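Local coordinates for protein endo-beta-mannanase (Rhizomucor miehei, PDB 4QP0) that probably hydrolyses internal beta-1,4-mannosidic linkages at random in mannans, galactomannans and glucomannans, at residues Y27-T31 with T54-N58; F105-W111 with W170-P176. All coordinates share one frame. Residue numbers count along the deposited sequence, not the author numbering.

Interaction 1: Y27-T31 with T54-N58; sequences YYLMT and TWLFN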
ATOM      1  N   TYR A  27      -6.195   4.613  -4.839  1.00 30.48           N
ATOM      2  CA  TYR A  27      -4.990   5.417  -5.027  1.00 32.96           C
ATOM      3  C   TYR A  27      -5.313   6.853  -5.450  1.00 34.01           C
ATOM      4  O   TYR A  27      -4.557   7.788  -5.150  1.00 33.23           O
ATOM      5  CB  TYR A  27      -4.085   4.752  -6.075  1.00 33.23           C
ATOM      6  CG  TYR A  27      -4.467   5.056  -7.511  1.00 34.37           C
ATOM      7  CD1 TYR A  27      -3.896   6.135  -8.188  1.00 35.08           C
ATOM      8  CD2 TYR A  27      -5.405   4.273  -8.192  1.00 34.44           C
ATOM      9  CE1 TYR A  27      -4.246   6.426  -9.496  1.00 36.04           C
ATOM     10  CE2 TYR A  27      -5.757   4.553  -9.508  1.00 35.16           C
ATOM     11  CZ  TYR A  27      -5.175   5.633 -10.155  1.00 35.64           C
ATOM     12  OH  TYR A  27      -5.508   5.937 -11.459  1.00 35.29           O
ATOM     13  N   TYR A  28      -6.448   7.004  -6.135  1.00 33.85           N
ATOM     14  CA  TYR A  28      -6.841   8.240  -6.812  1.00 34.78           C
ATOM     15  C   TYR A  28      -7.538   9.248  -5.899  1.00 36.11           C
ATOM     16  O   TYR A  28      -8.078  10.255  -6.381  1.00 38.21           O
ATOM     17  CB  TYR A  28      -7.752   7.913  -8.009  1.00 34.80           C
ATOM     18  CG  TYR A  28      -9.005   7.149  -7.621  1.00 35.42           C
ATOM     19  CD1 TYR A  28     -10.201   7.816  -7.361  1.00 35.15           C
ATOM     20  CD2 TYR A  28      -8.989   5.758  -7.498  1.00 35.22           C
ATOM     21  CE1 TYR A  28     -11.345   7.124  -7.000  1.00 35.72           C
ATOM     22  CE2 TYR A  28     -10.132   5.061  -7.132  1.00 35.39           C
ATOM     23  CZ  TYR A  28     -11.304   5.747  -6.888  1.00 34.99           C
ATOM     24  OH  TYR A  28     -12.432   5.057  -6.527  1.00 35.27           O
ATOM     25  N   LEU A  29      -7.548   8.985  -4.591  1.00 35.54           N
ATOM     26  CA  LEU A  29      -8.183   9.910  -3.653  1.00 35.32           C
ATOM     27  C   LEU A  29      -7.526  11.291  -3.690  1.00 37.47           C
ATOM     28  O   LEU A  29      -8.214  12.316  -3.642  1.00 37.45           O
ATOM     29  CB  LEU A  29      -8.206   9.335  -2.233  1.00 34.19           C
ATOM     30  CG  LEU A  29      -9.449   8.497  -1.884  1.00 33.83           C
ATOM     31  CD1 LEU A  29      -9.262   7.740  -0.574  1.00 31.71           C
ATOM     32  CD2 LEU A  29     -10.705   9.359  -1.829  1.00 32.89           C
ATOM     33  N   MET A  30      -6.197  11.297  -3.810  1.00 38.06           N
ATOM     34  CA  MET A  30      -5.410  12.526  -3.895  1.00 39.17           C
ATOM     35  C   MET A  30      -5.756  13.466  -5.070  1.00 40.11           C
ATOM     36  O   MET A  30      -5.356  14.626  -5.068  1.00 39.16           O
ATOM     37  CB  MET A  30      -3.905  12.199  -3.875  1.00 39.53           C
ATOM     38  CG  MET A  30      -3.398  11.371  -5.043  1.00 39.56           C
ATOM     39  SD  MET A  30      -1.595  11.293  -5.028  1.00 44.92           S
ATOM     40  CE  MET A  30      -1.285  10.229  -6.436  1.00 41.68           C
ATOM     41  N   THR A  31      -6.488  12.974  -6.069  1.00 41.83           N
ATOM     42  CA  THR A  31      -6.833  13.799  -7.234  1.00 41.00           C
ATOM     43  C   THR A  31      -8.328  14.015  -7.380  1.00 40.35           C
ATOM     44  O   THR A  31      -8.771  14.743  -8.268  1.00 41.99           O
ATOM     45  CB  THR A  31      -6.289  13.215  -8.559  1.00 40.37           C
ATOM     46  OG1 THR A  31      -6.823  11.898  -8.765  1.00 38.64           O
ATOM     47  CG2 THR A  31      -4.755  13.183  -8.562  1.00 38.78           C
ATOM     48  N   THR A  54      -4.312   3.888   0.060  1.00 29.82           N
ATOM     49  CA  THR A  54      -4.260   4.948  -0.949  1.00 30.05           C
ATOM     50  C   THR A  54      -2.903   5.657  -0.993  1.00 29.20           C
ATOM     51  O   THR A  54      -2.105   5.545  -0.067  1.00 28.99           O
ATOM     52  CB  THR A  54      -5.412   5.972  -0.766  1.00 31.90           C
ATOM     53  OG1 THR A  54      -5.381   6.945  -1.821  1.00 33.61           O
ATOM     54  CG2 THR A  54      -5.327   6.680   0.580  1.00 31.51           C
ATOM     55  N   TRP A  55      -2.680   6.392  -2.079  1.00 29.19           N
ATOM     56  CA  TRP A  55      -1.425   7.087  -2.382  1.00 28.40           C
ATOM     57  C   TRP A  55      -1.227   8.336  -1.563  1.00 29.07           C
ATOM     58  O   TRP A  55      -2.134   9.174  -1.489  1.00 29.76           O
ATOM     59  CB  TRP A  55      -1.431   7.485  -3.859  1.00 27.02           C
ATOM     60  CG  TRP A  55      -1.152   6.383  -4.866  1.00 26.61           C
ATOM     61  CD1 TRP A  55      -1.059   6.516  -6.253  1.00 26.44           C
ATOM     62  CD2 TRP A  55      -0.888   4.952  -4.609  1.00 27.10           C
ATOM     63  NE1 TRP A  55      -0.779   5.314  -6.848  1.00 26.13           N
ATOM     64  CE2 TRP A  55      -0.655   4.337  -5.924  1.00 26.47           C
ATOM     65  CE3 TRP A  55      -0.816   4.153  -3.466  1.00 27.44           C
ATOM     66  CZ2 TRP A  55      -0.388   2.977  -6.067  1.00 27.60           C
ATOM     67  CZ3 TRP A  55      -0.545   2.785  -3.623  1.00 27.69           C
ATOM     68  CH2 TRP A  55      -0.337   2.212  -4.895  1.00 27.77           C
ATOM     69  N   LEU A  56      -0.044   8.477  -0.955  1.00 28.29           N
ATOM     70  CA  LEU A  56       0.370   9.737  -0.309  1.00 28.09           C
ATOM     71  C   LEU A  56       1.727  10.187  -0.853  1.00 29.20           C
ATOM     72  O   LEU A  56       2.616  10.606  -0.106  1.00 29.40           O
ATOM     73  CB  LEU A  56       0.420   9.622   1.220  1.00 26.97           C
ATOM     74  CG  LEU A  56      -0.065  10.845   2.030  1.00 26.78           C
ATOM     75  CD1 LEU A  56       0.253  10.700   3.509  1.00 25.79           C
ATOM     76  CD2 LEU A  56       0.494  12.166   1.519  1.00 27.18           C
ATOM     77  N   PHE A  57       1.865  10.069  -2.167  1.00 29.61           N
ATOM     78  CA  PHE A  57       3.017  10.535  -2.918  1.00 30.72           C
ATOM     79  C   PHE A  57       2.453  11.072  -4.227  1.00 31.69           C
ATOM     80  O   PHE A  57       1.394  10.614  -4.681  1.00 33.30           O
ATOM     81  CB  PHE A  57       3.992   9.382  -3.197  1.00 31.23           C
ATOM     82  CG  PHE A  57       3.390   8.259  -4.005  1.00 31.24           C
ATOM     83  CD1 PHE A  57       3.524   8.230  -5.391  1.00 31.04           C
ATOM     84  CD2 PHE A  57       2.677   7.234  -3.380  1.00 31.64           C
ATOM     85  CE1 PHE A  57       2.955   7.210  -6.132  1.00 32.27           C
ATOM     86  CE2 PHE A  57       2.109   6.209  -4.118  1.00 30.70           C
ATOM     87  CZ  PHE A  57       2.240   6.202  -5.493  1.00 31.13           C
ATOM     88  N   ASN A  58       3.127  12.054  -4.815  1.00 31.20           N
ATOM     89  CA  ASN A  58       2.696  12.620  -6.093  1.00 32.05           C
ATOM     90  C   ASN A  58       3.748  13.601  -6.580  1.00 31.74           C
ATOM     91  O   ASN A  58       3.699  14.785  -6.263  1.00 31.57           O
ATOM     92  CB  ASN A  58       1.315  13.294  -5.981  1.00 31.26           C
ATOM     93  CG  ASN A  58       0.682  13.566  -7.334  1.00 32.77           C
ATOM     94  OD1 ASN A  58       1.372  13.903  -8.299  1.00 33.50           O
ATOM     95  ND2 ASN A  58      -0.647  13.425  -7.413  1.00 31.51           N
TER

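Interaction 2: F105-W111 with W170-P176; sequences FTLNNNW and WEIANEP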
ATOM      1  N   PHE A 105      -1.520   4.825   4.210  1.00 28.59           N
ATOM      2  CA  PHE A 105      -0.868   5.764   3.299  1.00 28.09           C
ATOM      3  C   PHE A 105       0.434   5.196   2.773  1.00 27.71           C
ATOM      4  O   PHE A 105       1.313   4.819   3.551  1.00 28.15           O
ATOM      5  CB  PHE A 105      -0.593   7.106   3.991  1.00 28.83           C
ATOM      6  CG  PHE A 105      -1.786   8.036   4.052  1.00 29.70           C
ATOM      7  CD1 PHE A 105      -2.518   8.349   2.905  1.00 30.77           C
ATOM      8  CD2 PHE A 105      -2.152   8.638   5.253  1.00 29.73           C
ATOM      9  CE1 PHE A 105      -3.608   9.214   2.968  1.00 30.92           C
ATOM     10  CE2 PHE A 105      -3.239   9.504   5.318  1.00 29.87           C
ATOM     11  CZ  PHE A 105      -3.964   9.791   4.175  1.00 30.00           C
ATOM     12  N   THR A 106       0.558   5.134   1.451  1.00 27.21           N
ATOM     13  CA  THR A 106       1.785   4.666   0.812  1.00 27.39           C
ATOM     14  C   THR A 106       2.609   5.892   0.420  1.00 27.10           C
ATOM     15  O   THR A 106       2.095   6.819  -0.204  1.00 27.47           O
ATOM     16  CB  THR A 106       1.467   3.774  -0.407  1.00 27.46           C
ATOM     17  OG1 THR A 106       0.535   2.751  -0.021  1.00 28.20           O
ATOM     18  CG2 THR A 106       2.723   3.108  -0.954  1.00 26.72           C
ATOM     19  N   LEU A 107       3.883   5.904   0.795  1.00 27.49           N
ATOM     20  CA  LEU A 107       4.666   7.147   0.747  1.00 27.62           C
ATOM     21  C   LEU A 107       5.508   7.367  -0.508  1.00 29.81           C
ATOM     22  O   LEU A 107       6.105   8.437  -0.690  1.00 31.29           O
ATOM     23  CB  LEU A 107       5.539   7.264   1.999  1.00 27.16           C
ATOM     24  CG  LEU A 107       4.809   7.550   3.312  1.00 25.78           C
ATOM     25  CD1 LEU A 107       5.697   7.214   4.494  1.00 26.29           C
ATOM     26  CD2 LEU A 107       4.327   8.994   3.392  1.00 25.75           C
ATOM     27  N   ASN A 108       5.552   6.356  -1.368  1.00 31.21           N
ATOM     28  CA  ASN A 108       6.348   6.381  -2.591  1.00 32.48           C
ATOM     29  C   ASN A 108       5.857   5.252  -3.494  1.00 34.00           C
ATOM     30  O   ASN A 108       4.992   4.465  -3.089  1.00 33.78           O
ATOM     31  CB  ASN A 108       7.835   6.206  -2.262  1.00 32.57           C
ATOM     32  CG  ASN A 108       8.749   6.922  -3.240  1.00 33.20           C
ATOM     33  OD1 ASN A 108       8.437   7.062  -4.424  1.00 34.71           O
ATOM     34  ND2 ASN A 108       9.900   7.373  -2.745  1.00 32.34           N
ATOM     35  N   ASN A 109       6.391   5.179  -4.711  1.00 34.68           N
ATOM     36  CA  ASN A 109       5.988   4.164  -5.685  1.00 34.45           C
ATOM     37  C   ASN A 109       7.200   3.642  -6.452  1.00 34.94           C
ATOM     38  O   ASN A 109       8.094   4.421  -6.803  1.00 35.16           O
ATOM     39  CB  ASN A 109       4.969   4.760  -6.664  1.00 33.93           C
ATOM     40  CG  ASN A 109       4.298   3.713  -7.534  1.00 34.31           C
ATOM     41  OD1 ASN A 109       4.341   2.524  -7.239  1.00 35.50           O
ATOM     42  ND2 ASN A 109       3.670   4.158  -8.615  1.00 34.31           N
ATOM     43  N   ASN A 110       7.232   2.335  -6.705  1.00 34.30           N
ATOM     44  CA  ASN A 110       8.282   1.732  -7.538  1.00 34.77           C
ATOM     45  C   ASN A 110       8.176   2.196  -9.001  1.00 35.55           C
ATOM     46  O   ASN A 110       9.181   2.578  -9.619  1.00 34.69           O
ATOM     47  CB  ASN A 110       8.228   0.201  -7.455  1.00 33.66           C
ATOM     48  CG  ASN A 110       9.458  -0.472  -8.049  1.00 34.13           C
ATOM     49  OD1 ASN A 110      10.584  -0.281  -7.579  1.00 34.32           O
ATOM     50  ND2 ASN A 110       9.243  -1.284  -9.079  1.00 33.03           N
ATOM     51  N   TRP A 111       6.944   2.185  -9.518  1.00 34.22           N
ATOM     52  CA  TRP A 111       6.627   2.516 -10.911  1.00 34.95           C
ATOM     53  C   TRP A 111       6.520   4.003 -11.171  1.00 35.71           C
ATOM     54  O   TRP A 111       6.565   4.816 -10.241  1.00 35.41           O
ATOM     55  CB  TRP A 111       5.336   1.789 -11.339  1.00 36.47           C
ATOM     56  CG  TRP A 111       5.280   0.364 -10.844  1.00 36.59           C
ATOM     57  CD1 TRP A 111       4.392  -0.177  -9.927  1.00 37.05           C
ATOM     58  CD2 TRP A 111       6.195  -0.745 -11.184  1.00 38.17           C
ATOM     59  NE1 TRP A 111       4.668  -1.498  -9.696  1.00 37.85           N
ATOM     60  CE2 TRP A 111       5.735  -1.903 -10.412  1.00 37.53           C
ATOM     61  CE3 TRP A 111       7.308  -0.887 -12.019  1.00 38.19           C
ATOM     62  CZ2 TRP A 111       6.365  -3.139 -10.492  1.00 37.96           C
ATOM     63  CZ3 TRP A 111       7.936  -2.140 -12.088  1.00 38.50           C
ATOM     64  CH2 TRP A 111       7.473  -3.239 -11.342  1.00 38.52           C
ATOM     65  N   TRP A 170       1.772   3.557   8.048  1.00 27.45           N
ATOM     66  CA  TRP A 170       2.586   3.993   6.904  1.00 26.49           C
ATOM     67  C   TRP A 170       3.162   2.865   6.094  1.00 26.96           C
ATOM     68  O   TRP A 170       3.612   1.861   6.642  1.00 27.96           O
ATOM     69  CB  TRP A 170       3.739   4.855   7.395  1.00 25.07           C
ATOM     70  CG  TRP A 170       3.283   6.000   8.246  1.00 23.60           C
ATOM     71  CD1 TRP A 170       3.458   6.161   9.613  1.00 23.26           C
ATOM     72  CD2 TRP A 170       2.527   7.181   7.807  1.00 23.40           C
ATOM     73  NE1 TRP A 170       2.886   7.335  10.045  1.00 24.03           N
ATOM     74  CE2 TRP A 170       2.310   7.998   9.010  1.00 23.80           C
ATOM     75  CE3 TRP A 170       2.037   7.634   6.586  1.00 22.79           C
ATOM     76  CZ2 TRP A 170       1.628   9.209   8.966  1.00 23.68           C
ATOM     77  CZ3 TRP A 170       1.358   8.860   6.550  1.00 23.41           C
ATOM     78  CH2 TRP A 170       1.157   9.627   7.711  1.00 23.56           C
ATOM     79  N   GLU A 171       3.176   3.029   4.775  1.00 27.48           N
ATOM     80  CA  GLU A 171       3.897   2.116   3.907  1.00 27.72           C
ATOM     81  C   GLU A 171       5.008   2.869   3.207  1.00 28.09           C
ATOM     82  O   GLU A 171       4.783   3.953   2.657  1.00 28.10           O
ATOM     83  CB  GLU A 171       2.966   1.488   2.875  1.00 28.47           C
ATOM     84  CG  GLU A 171       1.783   0.761   3.479  1.00 29.48           C
ATOM     85  CD  GLU A 171       1.233  -0.302   2.559  1.00 29.71           C
ATOM     86  OE1 GLU A 171       1.022  -0.016   1.354  1.00 29.73           O
ATOM     87  OE2 GLU A 171       1.026  -1.431   3.050  1.00 29.29           O
ATOM     88  N   ILE A 172       6.203   2.282   3.234  1.00 29.48           N
ATOM     89  CA  ILE A 172       7.416   2.886   2.656  1.00 29.80           C
ATOM     90  C   ILE A 172       7.264   3.228   1.168  1.00 30.85           C
ATOM     91  O   ILE A 172       7.415   4.387   0.771  1.00 31.85           O
ATOM     92  CB  ILE A 172       8.650   1.971   2.851  1.00 29.80           C
ATOM     93  CG1 ILE A 172       8.986   1.831   4.342  1.00 29.03           C
ATOM     94  CG2 ILE A 172       9.843   2.501   2.059  1.00 29.96           C
ATOM     95  CD1 ILE A 172       9.915   0.678   4.672  1.00 28.85           C
ATOM     96  N   ALA A 173       6.971   2.212   0.358  1.00 30.96           N
ATOM     97  CA  ALA A 173       6.821   2.375  -1.077  1.00 31.02           C
ATOM     98  C   ALA A 173       5.917   1.302  -1.663  1.00 31.43           C
ATOM     99  O   ALA A 173       5.794   0.209  -1.116  1.00 31.05           O
ATOM    100  CB  ALA A 173       8.179   2.337  -1.755  1.00 31.68           C
ATOM    101  N   ASN A 174       5.293   1.625  -2.789  1.00 31.17           N
ATOM    102  CA  ASN A 174       4.448   0.681  -3.494  1.00 32.60           C
ATOM    103  C   ASN A 174       5.271  -0.260  -4.371  1.00 33.95           C
ATOM    104  O   ASN A 174       6.029   0.181  -5.239  1.00 33.67           O
ATOM    105  CB  ASN A 174       3.406   1.419  -4.328  1.00 31.74           C
ATOM    106  CG  ASN A 174       2.414   0.487  -4.963  1.00 31.87           C
ATOM    107  OD1 ASN A 174       1.830  -0.366  -4.287  1.00 33.57           O
ATOM    108  ND2 ASN A 174       2.210   0.636  -6.268  1.00 30.87           N
ATOM    109  N   GLU A 175       5.134  -1.555  -4.092  1.00 35.26           N
ATOM    110  CA  GLU A 175       5.712  -2.651  -4.881  1.00 34.20           C
ATOM    111  C   GLU A 175       7.195  -2.533  -5.259  1.00 34.39           C
ATOM    112  O   GLU A 175       7.538  -2.733  -6.421  1.00 34.86           O
ATOM    113  CB  GLU A 175       4.865  -2.893  -6.143  1.00 34.89           C
ATOM    114  CG  GLU A 175       3.390  -3.150  -5.862  1.00 34.63           C
ATOM    115  CD  GLU A 175       2.596  -3.485  -7.110  1.00 34.99           C
ATOM    116  OE1 GLU A 175       2.981  -3.039  -8.213  1.00 36.59           O
ATOM    117  OE2 GLU A 175       1.577  -4.195  -6.987  1.00 34.46           O
ATOM    118  N   PRO A 176       8.085  -2.249  -4.284  1.00 34.57           N
ATOM    119  CA  PRO A 176       9.507  -2.120  -4.628  1.00 36.05           C
ATOM    120  C   PRO A 176      10.079  -3.379  -5.278  1.00 38.11           C
ATOM    121  O   PRO A 176       9.864  -4.481  -4.772  1.00 40.86           O
ATOM    122  CB  PRO A 176      10.183  -1.893  -3.265  1.00 34.60           C
ATOM    123  CG  PRO A 176       9.105  -1.376  -2.386  1.00 33.28           C
ATOM    124  CD  PRO A 176       7.859  -2.075  -2.839  1.00 33.31           C
TER

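Interaction 1: Y27-T31 with T54-N58
Thr54 lies near the end of strand 51-55, and its CA is 4.2 Å from the CA of Tyr27. Its CB points toward the 27-31 loop. The hydroxyl is hydrogen-bonded to the backbone oxygen of Ala26, the residue just before Tyr27. It also packs against the loop: Thr54 OG1 is 3.7 Å from Leu29 CB. Leu29 in turn reaches helices 34-47 and 87-98.

Trp55 makes the main aromatic contact. Tyr27 CB lies 3.3 Å from the centroid of the indole five-membered ring, almost exactly on the ring normal, which makes a CH-pi contact. The Tyr27 ring itself meets the indole obliquely, with centroids 5.0 Å apart and planes at 55°. Met30, with chi2 and chi3 both t, reaches the indole edge and brings CE to 3.7 Å from Trp55 CD1.

These contacts sit where two neighbouring parallel strands of the (beta/alpha)8 barrel, 17-25 and 51-55, run out into their C-terminal loops. The 27-31 loop leads on to helix 34-47, and its residues 29-31 form a short 3-10 turn.

Leu56 directs its side chain away from this loop, onto Phe105 and Ile89. Phe57 also starts out away from it, and its ring packs on Asn109. Its backbone still takes part, because Phe57 O is 3.1 Å from Met30 SD. At Asn58 the side chain turns back toward the loop. Asn58 ND2 donates a weak hydrogen bond to Met30 SD, 3.3 Å long with an angle of 144°.

Interaction 2: F105-W111 with W170-P176
Strands 102-106 and 167-171 are the third and fourth parallel strands of the (beta/alpha)8 barrel. Residues 174-176 match the Asn-Glu-Pro motif that follows the fourth strand in related glycosidases, where the glutamate is the general acid/base. The position of Glu175 is consistent with that role.

The strands pair in parallel register. Glu171 N donates to Phe105 O at 2.9 Å, and Leu107 N to Glu171 O at 2.8 Å. The pairing lapses, then resumes in the loops around a bridge between Asn109 and Asn174. There Asn174 N donates to Asn108 O and Asn110 N to Asn174 O, both at 2.9 Å.

Most of the side-chain polar groups have partners too. Thr106 OG1 donates to Glu171 OE1 at 3.1 Å, and the same carboxylate oxygen forms a salt bridge with Arg53. Glu171 OE2 instead lies close to the like-charged Glu292. Asn174 ND2 donates to Asn109 OD1 at 3.0 Å, while Asn174 OD1 accepts from Arg53. Asn109 N is bonded to Asn108 OD1. Asn110 OD1 bonds His129 and the Arg177 backbone, and its ND2 bonds Val179 O.

Glu175 has a partner on each carboxylate oxygen. His256 ND1 pairs with OE2, and Trp111 NE1 donates to Glu175 OE1 at 2.7 Å and 169°.

How the interactions relate
Both interactions are buried, and they meet at adjacent strands of one barrel. In interaction 1 a loop packs on the end of strand 51-55 and on the loop that follows it. In interaction 2 two paired strands continue side by side into their loops. Strand 51-55 also pairs with 102-106, so the two are joined through backbone: Leu56 N is 2.8 Å from Thr106 O, a probable hydrogen bond. Their chemistry differs. The 27-31 contact rests on aromatic, thioether and aliphatic groups, with one weak hydrogen bond. Interaction 2, nearer the centre of the chain, is rich in hydrogen bonds and charged groups. Trp55 belongs to interaction 1 yet touches Asn174: Trp55 CH2 is 3.2 Å from Asn174 CG.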